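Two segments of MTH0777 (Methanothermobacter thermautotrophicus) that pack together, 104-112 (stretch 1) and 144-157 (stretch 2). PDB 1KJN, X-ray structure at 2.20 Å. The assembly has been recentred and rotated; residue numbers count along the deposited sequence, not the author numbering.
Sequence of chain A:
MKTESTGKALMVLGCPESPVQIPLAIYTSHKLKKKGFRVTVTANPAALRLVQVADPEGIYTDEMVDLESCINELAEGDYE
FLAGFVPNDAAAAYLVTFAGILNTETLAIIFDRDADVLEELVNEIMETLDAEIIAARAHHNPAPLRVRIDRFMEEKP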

# COMPACT_ATOMS: atom_id res chain seq x y z
N THR A 104 27.78 -3.32 -2.82
CA THR A 104 27.47 -2.46 -3.96
C THR A 104 26.87 -1.13 -3.52
O THR A 104 26.86 -0.82 -2.32
N GLU A 105 26.42 -0.33 -4.48
CA GLU A 105 25.81 0.96 -4.15
C GLU A 105 24.56 0.64 -3.33
O GLU A 105 23.69 -0.11 -3.77
N THR A 106 24.50 1.21 -2.14
CA THR A 106 23.41 0.92 -1.22
C THR A 106 22.64 2.15 -0.72
O THR A 106 23.23 3.21 -0.48
N LEU A 107 21.35 1.97 -0.48
CA LEU A 107 20.49 3.05 -0.02
C LEU A 107 19.60 2.63 1.13
O LEU A 107 18.88 1.62 1.05
N ALA A 108 19.65 3.41 2.20
CA ALA A 108 18.81 3.16 3.36
C ALA A 108 17.74 4.22 3.40
O ALA A 108 18.04 5.40 3.27
N ILE A 109 16.48 3.79 3.54
CA ILE A 109 15.34 4.71 3.61
C ILE A 109 14.78 4.49 5.03
O ILE A 109 14.13 3.48 5.33
N ILE A 110 15.15 5.41 5.91
CA ILE A 110 14.79 5.37 7.31
C ILE A 110 13.59 6.23 7.65
O ILE A 110 13.55 7.41 7.30
N PHE A 111 12.64 5.64 8.37
CA PHE A 111 11.44 6.37 8.73
C PHE A 111 10.77 5.93 10.02
O PHE A 111 10.75 4.74 10.35
N ASP A 112 10.23 6.91 10.72
CA ASP A 112 9.51 6.73 11.97
C ASP A 112 9.02 8.14 12.32
O ASP A 112 9.61 9.13 11.88
N PRO A 144 6.90 13.44 2.26
CA PRO A 144 8.30 13.78 2.60
C PRO A 144 9.30 12.81 1.99
O PRO A 144 10.29 13.20 1.36
N LEU A 145 9.04 11.52 2.21
CA LEU A 145 9.90 10.48 1.68
C LEU A 145 9.87 10.46 0.18
O LEU A 145 10.92 10.33 -0.46
N ARG A 146 8.67 10.57 -0.39
CA ARG A 146 8.53 10.52 -1.84
C ARG A 146 9.35 11.59 -2.55
O ARG A 146 10.00 11.30 -3.54
N VAL A 147 9.29 12.82 -2.05
CA VAL A 147 10.05 13.92 -2.64
C VAL A 147 11.55 13.66 -2.50
O VAL A 147 12.32 13.85 -3.44
N ARG A 148 11.97 13.24 -1.31
CA ARG A 148 13.39 12.94 -1.11
C ARG A 148 13.86 11.77 -1.98
O ARG A 148 15.00 11.75 -2.41
N ILE A 149 12.97 10.81 -2.29
CA ILE A 149 13.33 9.69 -3.15
C ILE A 149 13.43 10.20 -4.60
O ILE A 149 14.33 9.78 -5.34
N ASP A 150 12.52 11.07 -5.01
CA ASP A 150 12.57 11.63 -6.37
C ASP A 150 13.90 12.33 -6.61
O ASP A 150 14.51 12.19 -7.67
N ARG A 151 14.33 13.10 -5.61
CA ARG A 151 15.58 13.85 -5.68
C ARG A 151 16.79 12.94 -5.83
O ARG A 151 17.62 13.13 -6.71
N PHE A 152 16.85 11.93 -4.96
CA PHE A 152 17.93 10.96 -5.01
C PHE A 152 17.97 10.32 -6.40
O PHE A 152 19.03 10.19 -7.00
N MSE A 153 16.80 9.96 -6.92
CA MSE A 153 16.68 9.30 -8.22
C MSE A 153 17.04 10.15 -9.45
O MSE A 153 17.41 9.61 -10.48
N GLU A 154 16.84 11.46 -9.38
CA GLU A 154 17.17 12.28 -10.54
C GLU A 154 18.68 12.37 -10.78
O GLU A 154 19.12 13.11 -11.66
N GLU A 155 19.47 11.56 -10.07
CA GLU A 155 20.93 11.63 -10.21
C GLU A 155 21.84 10.49 -9.74
O GLU A 155 23.03 10.50 -10.10
N LYS A 156 21.32 9.50 -9.00
CA LYS A 156 22.20 8.45 -8.43
C LYS A 156 22.41 6.99 -9.00
O LYS A 156 23.49 6.67 -9.55
N PRO A 157 21.39 6.10 -8.91
CA PRO A 157 21.51 4.72 -9.39
C PRO A 157 22.04 4.49 -10.82
O PRO A 157 23.03 3.71 -10.96
OXT PRO A 157 21.44 5.03 -11.78

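The strand of stretch 1 and the helix of stretch 2 run nearly antiparallel, at 163°, with axes 10.6 Å apart, and the gap is filled by apolar side chains. Alternation along the strand turns Glu105, Leu107, Ile109 and Phe111 toward stretch 2, Glu105 meeting the tail after the helix, while Thr106 and Ile110 point away.

The aliphatic contacts gather around Leu145, which points toward the strand with an m,t rotamer. Its CD2 lies 4.1 Å from CG2 of Ile109, and its CD1 lies 3.9 Å from CB of Phe111. Phe111, with chi1 p, starts toward the helix, but its ring leads away, so its CB makes the closest contact. One helical turn on, Ile149 (m,t) leaves its backbone sideways, yet its length brings CD1 within 4.0 Å of CD1 of Ile109, also m,t. Branched isoleucine thus reaches two helix residues at once.

Phe152 (chi1 t) supplies the aromatic contact. CD2 of Leu107 (t,p) sits over one face of its ring, 4.0 Å from the centroid, a CH-pi arrangement suited to a flat ring and a slim methyl.

Polar atoms add little across the interface, where no hydrogen bond forms. Extended at chi1 and chi2 (t,t), Glu105 brings OE1 to 3.4 Å from CA of Pro157. Within the helix, Arg146 NE forms a salt bridge with Asp150 OD2 at 2.9 Å, clear of the strand.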

# COMPACT_ATOMS: atom_id res chain seq x y z
CB THR A 104 26.50 -3.17 -4.90
OG1 THR A 104 26.40 -2.44 -6.12
CG2 THR A 104 25.11 -3.29 -4.25
CB GLU A 105 25.44 1.75 -5.42
CG GLU A 105 24.89 3.13 -5.10
CD GLU A 105 24.68 4.00 -6.34
OE1 GLU A 105 23.87 3.63 -7.22
OE2 GLU A 105 25.31 5.07 -6.41
CB THR A 106 23.97 0.16 -0.00
OG1 THR A 106 24.67 -1.01 -0.46
CG2 THR A 106 22.85 -0.24 0.96
CB LEU A 107 19.63 3.57 -1.17
CG LEU A 107 18.55 4.59 -0.77
CD1 LEU A 107 19.19 5.86 -0.23
CD2 LEU A 107 17.63 4.90 -1.95
CB ALA A 108 19.62 3.23 4.60
CB ILE A 109 14.31 4.41 2.51
CG1 ILE A 109 14.92 4.77 1.14
CG2 ILE A 109 13.00 5.19 2.73
CD1 ILE A 109 14.11 4.35 -0.07
CB ILE A 110 16.00 5.80 8.16
CG1 ILE A 110 17.18 4.85 7.85
CG2 ILE A 110 15.63 5.85 9.65
CD1 ILE A 110 18.48 5.20 8.54
CB PHE A 111 10.42 6.34 7.59
CG PHE A 111 9.92 4.96 7.25
CD1 PHE A 111 10.73 4.07 6.54
CD2 PHE A 111 8.66 4.55 7.67
CE1 PHE A 111 10.28 2.77 6.25
CE2 PHE A 111 8.21 3.26 7.40
CZ PHE A 111 9.02 2.37 6.68
CB ASP A 112 10.44 6.19 13.06
CG ASP A 112 9.69 5.76 14.31
OD1 ASP A 112 9.39 4.56 14.44
OD2 ASP A 112 9.39 6.62 15.15
CB PRO A 144 8.35 13.67 4.12
CG PRO A 144 6.93 13.80 4.55
CD PRO A 144 6.13 13.13 3.48
CB LEU A 145 9.49 9.10 2.22
CG LEU A 145 9.79 8.89 3.71
CD1 LEU A 145 9.04 7.69 4.22
CD2 LEU A 145 11.30 8.70 3.90
CB ARG A 146 7.04 10.61 -2.24
CG ARG A 146 6.77 10.53 -3.74
CD ARG A 146 6.74 11.93 -4.39
NE ARG A 146 6.49 11.87 -5.83
CZ ARG A 146 5.31 11.60 -6.38
NH1 ARG A 146 4.24 11.37 -5.62
NH2 ARG A 146 5.20 11.50 -7.70
CB VAL A 147 9.71 15.27 -1.97
CG1 VAL A 147 10.60 16.36 -2.53
CG2 VAL A 147 8.26 15.61 -2.20
CB ARG A 148 13.68 12.72 0.37
CG ARG A 148 13.60 14.02 1.13
CD ARG A 148 13.41 13.84 2.63
NE ARG A 148 12.51 14.89 3.09
CZ ARG A 148 12.15 15.09 4.36
NH1 ARG A 148 12.61 14.31 5.32
NH2 ARG A 148 11.34 16.11 4.65
CB ILE A 149 12.30 8.52 -3.07
CG1 ILE A 149 12.47 7.78 -1.74
CG2 ILE A 149 12.49 7.53 -4.24
CD1 ILE A 149 11.28 6.93 -1.37
CB ASP A 150 11.46 12.66 -6.58
CG ASP A 150 10.14 12.02 -6.93
OD1 ASP A 150 10.13 10.88 -7.45
OD2 ASP A 150 9.11 12.67 -6.70
CB ARG A 151 15.73 14.78 -4.47
CG ARG A 151 14.59 15.81 -4.37
CD ARG A 151 14.98 17.03 -3.53
NE ARG A 151 13.95 18.08 -3.53
CZ ARG A 151 13.38 18.61 -4.61
NH1 ARG A 151 13.72 18.20 -5.83
NH2 ARG A 151 12.45 19.55 -4.48
CB PHE A 152 17.68 9.86 -3.97
CG PHE A 152 18.63 8.70 -4.06
CD1 PHE A 152 19.83 8.72 -3.38
CD2 PHE A 152 18.33 7.60 -4.85
CE1 PHE A 152 20.74 7.66 -3.48
CE2 PHE A 152 19.22 6.53 -4.96
CZ PHE A 152 20.43 6.56 -4.26
CB MSE A 153 15.28 8.73 -8.40
CG MSE A 153 14.96 7.56 -7.49
SE MSE A 153 15.97 5.98 -7.94
CE MSE A 153 15.41 4.88 -6.46
CB GLU A 154 16.51 13.66 -10.44
CG GLU A 154 16.93 14.47 -9.24
CD GLU A 154 16.19 15.79 -9.10
OE1 GLU A 154 16.81 16.79 -8.70
OE2 GLU A 154 14.98 15.85 -9.39
CB GLU A 155 21.41 12.89 -9.48
CG GLU A 155 20.88 13.03 -8.04
CD GLU A 155 21.03 14.44 -7.49
OE1 GLU A 155 22.14 14.99 -7.62
OE2 GLU A 155 20.04 15.02 -6.97
CB LYS A 156 22.00 8.38 -6.90
CG LYS A 156 21.90 9.77 -6.19
CD LYS A 156 23.23 10.51 -6.03
CE LYS A 156 23.03 11.99 -5.59
NZ LYS A 156 22.08 12.21 -4.44
CB PRO A 157 20.09 4.17 -9.22
CG PRO A 157 19.52 4.98 -8.15
CD PRO A 157 19.99 6.36 -8.50